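PDB 2CU2: putative mannose-1-phosphate guanylyl transferase from Thermus thermophilus, which probably transfers a guanylyl group from GTP to mannose 1-phosphate, making GDP-mannose. Local coordinates for residues K2-V7 with L96-E101; I151-R156 with G182-G187. One frame throughout, in Å; residues are numbered along the deposited sequence.

Interaction 1 (K2-V7 with L96-E101)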
loop_
_atom_site.group_PDB
_atom_site.type_symbol
_atom_site.label_atom_id
_atom_site.label_comp_id
_atom_site.label_asym_id
_atom_site.label_seq_id
_atom_site.Cartn_x
_atom_site.Cartn_y
_atom_site.Cartn_z
ATOM N N LYS A 2 -48.124 15.826 -0.346
ATOM C CA LYS A 2 -47.483 14.900 -1.268
ATOM C C LYS A 2 -46.141 15.457 -1.750
ATOM O O LYS A 2 -46.075 16.350 -2.585
ATOM C CB LYS A 2 -48.413 14.679 -2.465
ATOM C CG LYS A 2 -47.884 13.602 -3.416
ATOM C CD LYS A 2 -48.980 13.007 -4.302
ATOM C CE LYS A 2 -48.651 11.583 -4.765
ATOM N NZ LYS A 2 -49.454 11.244 -5.939
ATOM N N THR A 3 -45.103 14.890 -1.147
ATOM C CA THR A 3 -43.739 15.291 -1.433
ATOM C C THR A 3 -42.948 14.177 -2.107
ATOM O O THR A 3 -42.984 13.022 -1.681
ATOM C CB THR A 3 -42.992 15.694 -0.146
ATOM O OG1 THR A 3 -43.677 16.781 0.487
ATOM C CG2 THR A 3 -41.562 16.121 -0.472
ATOM N N TYR A 4 -42.249 14.527 -3.178
ATOM C CA TYR A 4 -41.409 13.569 -3.872
ATOM C C TYR A 4 -39.972 13.953 -3.556
ATOM O O TYR A 4 -39.688 15.103 -3.219
ATOM C CB TYR A 4 -41.655 13.609 -5.386
ATOM C CG TYR A 4 -42.623 12.547 -5.864
ATOM C CD1 TYR A 4 -43.960 12.553 -5.454
ATOM C CD2 TYR A 4 -42.194 11.509 -6.689
ATOM C CE1 TYR A 4 -44.840 11.547 -5.851
ATOM C CE2 TYR A 4 -43.067 10.499 -7.090
ATOM C CZ TYR A 4 -44.385 10.525 -6.667
ATOM O OH TYR A 4 -45.238 9.519 -7.052
ATOM N N ALA A 5 -39.068 12.992 -3.653
ATOM C CA ALA A 5 -37.670 13.252 -3.374
ATOM C C ALA A 5 -36.820 12.782 -4.540
ATOM O O ALA A 5 -36.987 11.665 -5.027
ATOM C CB ALA A 5 -37.251 12.530 -2.092
ATOM N N LEU A 6 -35.929 13.654 -5.000
ATOM C CA LEU A 6 -35.023 13.312 -6.084
ATOM C C LEU A 6 -33.641 13.127 -5.465
ATOM O O LEU A 6 -33.072 14.068 -4.904
ATOM C CB LEU A 6 -34.949 14.425 -7.134
ATOM C CG LEU A 6 -33.863 14.172 -8.192
ATOM C CD1 LEU A 6 -34.306 13.029 -9.105
ATOM C CD2 LEU A 6 -33.597 15.427 -9.009
ATOM N N VAL A 7 -33.115 11.914 -5.562
ATOM C CA VAL A 7 -31.782 11.605 -5.062
ATOM C C VAL A 7 -30.776 11.489 -6.206
ATOM O O VAL A 7 -30.786 10.555 -6.997
ATOM C CB VAL A 7 -31.854 10.288 -4.290
ATOM C CG1 VAL A 7 -30.468 9.912 -3.769
ATOM C CG2 VAL A 7 -32.808 10.427 -3.118
ATOM N N LEU A 96 -44.301 16.685 -11.507
ATOM C CA LEU A 96 -45.451 17.367 -12.086
ATOM C C LEU A 96 -46.588 16.401 -12.424
ATOM O O LEU A 96 -47.719 16.544 -11.978
ATOM C CB LEU A 96 -44.991 18.098 -13.348
ATOM C CG LEU A 96 -44.316 19.435 -13.033
ATOM C CD1 LEU A 96 -43.725 20.100 -14.279
ATOM C CD2 LEU A 96 -45.276 20.454 -12.418
ATOM N N LYS A 97 -46.271 15.407 -13.277
ATOM C CA LYS A 97 -47.316 14.483 -13.704
ATOM C C LYS A 97 -47.673 13.468 -12.615
ATOM O O LYS A 97 -48.609 12.689 -12.731
ATOM C CB LYS A 97 -46.865 13.774 -14.982
ATOM C CG LYS A 97 -45.606 12.930 -14.779
ATOM C CD LYS A 97 -44.813 12.763 -16.076
ATOM C CE LYS A 97 -44.445 11.303 -16.358
ATOM N NZ LYS A 97 -43.193 11.249 -17.110
ATOM N N GLU A 98 -46.858 13.467 -11.543
ATOM C CA GLU A 98 -47.221 12.671 -10.377
ATOM C C GLU A 98 -48.142 13.470 -9.449
ATOM O O GLU A 98 -48.739 12.956 -8.512
ATOM C CB GLU A 98 -45.940 12.280 -9.636
ATOM C CG GLU A 98 -45.316 10.993 -10.179
ATOM C CD GLU A 98 -46.382 9.925 -10.299
ATOM O OE1 GLU A 98 -47.261 9.874 -9.451
ATOM O OE2 GLU A 98 -46.314 9.140 -11.244
ATOM N N GLY A 99 -48.206 14.788 -9.723
ATOM C CA GLY A 99 -49.101 15.648 -8.957
ATOM C C GLY A 99 -48.491 16.052 -7.613
ATOM O O GLY A 99 -49.179 16.348 -6.646
ATOM N N ALA A 100 -47.147 16.020 -7.563
ATOM C CA ALA A 100 -46.466 16.342 -6.314
ATOM C C ALA A 100 -46.583 17.828 -5.970
ATOM O O ALA A 100 -46.515 18.699 -6.825
ATOM C CB ALA A 100 -44.994 15.955 -6.461
ATOM N N GLU A 101 -46.768 18.104 -4.684
ATOM C CA GLU A 101 -46.882 19.479 -4.200
ATOM C C GLU A 101 -45.512 20.008 -3.798
ATOM O O GLU A 101 -45.300 21.216 -3.702
ATOM C CB GLU A 101 -47.802 19.540 -2.983
ATOM C CG GLU A 101 -49.257 19.240 -3.271
ATOM C CD GLU A 101 -50.011 18.852 -2.016
ATOM O OE1 GLU A 101 -50.071 17.642 -1.714
ATOM O OE2 GLU A 101 -50.532 19.755 -1.330
#
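Tyr4 and Glu98 meet with their side chains crossing at about a right angle: CB of Glu98 sits over one face of the phenol ring, a CH-pi contact 4.2 Å from the ring centroid. Glu98 CG lies 3.7 Å from Tyr4 CZ; beyond it the bend at chi2 (-49°) places CD near the hydroxyl, and the carboxylate plane is turned 24° from the ring plane. The Tyr4 hydroxyl, which also makes a weak hydrogen bond to Arg74, ends 3.2 Å from Glu98 OE1. Nearer the CB end of the ring, Tyr4 CD1 rests 3.7 Å from Ala100 CB. An alanine in place of Tyr4 would probably open a gap beside Glu98 and Ala100 and take from Arg74 its weak hydroxyl partner. Lys2 has its CG anti to the backbone N (chi1 -174°) and an extended chain, with CE in the plane of the Tyr4 ring at its edge. The chain ends with NZ hydrogen-bonded to the Glu98 carbonyl, Lys2 NZ to Glu98 O being 3.2 Å. Two further hydrogen bonds join the backbone of Lys2 to Glu101: Glu101 N donates to Lys2 O at 2.8 Å, and Lys2 N donates to Glu101 OE1 at 3.0 Å, meeting that oxygen from above the carboxylate plane. Gly99, with positive phi, ends the helix in a Schellman motif and turns the chain toward strand 102-107, which pairs in parallel with strand 3-8. The contact is thus the return from a helix into a parallel neighbouring strand, characteristic of the Rossmann-like alpha/beta architecture of GT-A nucleotidyltransferases.

Interaction 2 (I151-R156 with G182-G187)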
loop_
_atom_site.group_PDB
_atom_site.type_symbol
_atom_site.label_atom_id
_atom_site.label_comp_id
_atom_site.label_asym_id
_atom_site.label_seq_id
_atom_site.Cartn_x
_atom_site.Cartn_y
_atom_site.Cartn_z
ATOM N N ILE A 151 -23.333 30.611 0.612
ATOM C CA ILE A 151 -24.584 31.348 0.480
ATOM C C ILE A 151 -24.607 32.550 1.426
ATOM O O ILE A 151 -24.226 32.435 2.589
ATOM C CB ILE A 151 -25.799 30.474 0.825
ATOM C CG1 ILE A 151 -25.811 29.205 -0.034
ATOM C CG2 ILE A 151 -27.076 31.272 0.607
ATOM C CD1 ILE A 151 -26.918 28.226 0.344
ATOM N N ARG A 152 -25.057 33.697 0.920
ATOM C CA ARG A 152 -25.158 34.912 1.728
ATOM C C ARG A 152 -26.487 34.856 2.452
ATOM O O ARG A 152 -27.517 34.606 1.829
ATOM C CB ARG A 152 -25.169 36.178 0.863
ATOM C CG ARG A 152 -23.998 36.377 -0.065
ATOM C CD ARG A 152 -23.991 37.830 -0.553
ATOM N NE ARG A 152 -23.024 38.070 -1.620
ATOM C CZ ARG A 152 -23.226 37.753 -2.896
ATOM N NH1 ARG A 152 -24.366 37.183 -3.272
ATOM N NH2 ARG A 152 -22.284 38.002 -3.797
ATOM N N LEU A 153 -26.479 35.107 3.753
ATOM C CA LEU A 153 -27.718 35.076 4.512
ATOM C C LEU A 153 -28.248 36.462 4.850
ATOM O O LEU A 153 -27.493 37.349 5.240
ATOM C CB LEU A 153 -27.526 34.304 5.811
ATOM C CG LEU A 153 -27.129 32.832 5.744
ATOM C CD1 LEU A 153 -27.100 32.284 7.167
ATOM C CD2 LEU A 153 -28.117 32.048 4.880
ATOM N N GLY A 154 -29.553 36.643 4.686
ATOM C CA GLY A 154 -30.173 37.909 5.020
ATOM C C GLY A 154 -30.713 37.736 6.428
ATOM O O GLY A 154 -30.299 36.801 7.118
ATOM N N PRO A 155 -31.633 38.600 6.890
ATOM C CA PRO A 155 -32.166 38.443 8.249
ATOM C C PRO A 155 -32.977 37.158 8.420
ATOM O O PRO A 155 -33.516 36.616 7.454
ATOM C CB PRO A 155 -33.011 39.706 8.431
ATOM C CG PRO A 155 -33.494 39.983 7.043
ATOM C CD PRO A 155 -32.242 39.760 6.219
ATOM N N ARG A 156 -33.052 36.674 9.655
ATOM C CA ARG A 156 -33.790 35.457 9.964
ATOM C C ARG A 156 -35.291 35.711 10.041
ATOM O O ARG A 156 -35.732 36.702 10.624
ATOM C CB ARG A 156 -33.294 34.860 11.288
ATOM C CG ARG A 156 -34.029 33.599 11.720
ATOM C CD ARG A 156 -33.149 32.684 12.562
ATOM N NE ARG A 156 -33.831 31.428 12.869
ATOM C CZ ARG A 156 -33.215 30.273 13.113
ATOM N NH1 ARG A 156 -31.888 30.199 13.087
ATOM N NH2 ARG A 156 -33.926 29.180 13.373
ATOM N N GLY A 182 -20.298 35.973 7.689
ATOM C CA GLY A 182 -21.504 35.244 8.068
ATOM C C GLY A 182 -22.023 34.335 6.944
ATOM O O GLY A 182 -23.151 33.862 6.959
ATOM N N TYR A 183 -21.171 34.117 5.925
ATOM C CA TYR A 183 -21.546 33.219 4.839
ATOM C C TYR A 183 -21.596 31.762 5.304
ATOM O O TYR A 183 -20.851 31.335 6.176
ATOM C CB TYR A 183 -20.520 33.373 3.716
ATOM C CG TYR A 183 -20.730 34.667 3.013
ATOM C CD1 TYR A 183 -21.181 35.777 3.722
ATOM C CD2 TYR A 183 -20.474 34.780 1.646
ATOM C CE1 TYR A 183 -21.366 36.989 3.075
ATOM C CE2 TYR A 183 -20.667 35.990 0.998
ATOM C CZ TYR A 183 -21.114 37.089 1.705
ATOM O OH TYR A 183 -21.297 38.302 1.068
ATOM N N VAL A 184 -22.526 30.979 4.720
ATOM C CA VAL A 184 -22.590 29.559 5.067
ATOM C C VAL A 184 -22.390 28.661 3.840
ATOM O O VAL A 184 -22.504 29.092 2.702
ATOM C CB VAL A 184 -23.954 29.280 5.708
ATOM C CG1 VAL A 184 -24.112 30.109 6.981
ATOM C CG2 VAL A 184 -25.072 29.620 4.742
ATOM N N TRP A 185 -22.024 27.385 4.113
ATOM C CA TRP A 185 -21.795 26.431 3.027
ATOM C C TRP A 185 -23.116 26.029 2.364
ATOM O O TRP A 185 -24.133 25.811 3.014
ATOM C CB TRP A 185 -21.117 25.174 3.595
ATOM C CG TRP A 185 -19.675 25.377 3.893
ATOM C CD1 TRP A 185 -18.772 26.266 3.261
ATOM C CD2 TRP A 185 -18.884 24.590 4.829
ATOM N NE1 TRP A 185 -17.496 26.128 3.725
ATOM C CE2 TRP A 185 -17.544 25.042 4.741
ATOM C CE3 TRP A 185 -19.198 23.550 5.718
ATOM C CZ2 TRP A 185 -16.571 24.470 5.547
ATOM C CZ3 TRP A 185 -18.227 22.973 6.525
ATOM C CH2 TRP A 185 -16.904 23.439 6.434
ATOM N N ASN A 186 -23.087 25.962 1.015
ATOM C CA ASN A 186 -24.221 25.415 0.274
ATOM C C ASN A 186 -24.258 23.889 0.426
ATOM O O ASN A 186 -23.340 23.181 0.034
ATOM C CB ASN A 186 -24.021 25.778 -1.204
ATOM C CG ASN A 186 -25.219 25.373 -2.027
ATOM O OD1 ASN A 186 -25.848 24.339 -1.813
ATOM N ND2 ASN A 186 -25.500 26.202 -3.049
ATOM N N GLY A 187 -25.340 23.396 1.052
ATOM C CA GLY A 187 -25.390 21.976 1.388
ATOM C C GLY A 187 -25.822 21.092 0.204
ATOM O O GLY A 187 -25.835 19.871 0.280
#
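Ile151 and Val184 form an antiparallel hydrogen-bonded pair, the one bridge between these segments. Ile151 N donates to Val184 O at 2.7 Å, and Val184 N returns a bond to Ile151 O at 3.1 Å. The short strand axes make an angle of 114° between their directions, far from the 180° of a regular antiparallel pair. A CA-H...O contact from Tyr183 CA to Ile151 O adds to the join. The side chains of Leu153 and Val184 cross at about a right angle, Leu153 CD1 lying 3.7 Å from Val184 CG1. Val184 CG2 stands between backbone N and carbonyl carbon, near CB of Ile151 and CG of Leu153. Ile151 CD1 lies 3.9 Å from Asn186 CA; the amide oxygen of Asn186 is itself hydrogen-bonded to Gly188 N. Arg152 and Tyr183 lie side by side and point the same way. Arg152 CG is 3.5 Å from Tyr183 CZ, and Arg152 CB lies above one ring face, offset toward the rim. The phenol oxygen comes to the edge of the guanidinium, Arg152 NE to Tyr183 OH being 3.2 Å, while the two planes stand 80° apart. Gly182, at positive phi, closes helix 172-180 with a Schellman motif and delivers the chain to strand 184-192; Tyr178 of that helix meets the Tyr183 ring. Strand 160-167 pairs with strand 150-157 and brings Phe166 against Ile151 and Asn186, while Val246 and Leu248 of strand 244-249 supply the packing on Ile151, Leu153 and Val184.

Overall arrangement
Both interactions belong to the nucleotidyltransferase region and reach the same mixed sheet, yet their centres are 27 Å apart and their nearest atoms about 11 Å, so they do not touch. They come in series: interaction 1 closes at residue 101 before interaction 2 opens at 151. Strand 102-107 links them, since it pairs in parallel with strand 3-8 and antiparallel with strand 184-192. Interaction 1 thus lies at the part built of parallel strands and helices, interaction 2 where the antiparallel strands 150-157, 160-167 and 184-192 gather. They mark two parts of one continuous sheet, consistent with a GT-A-type fold in which a single mixed sheet carries the domain.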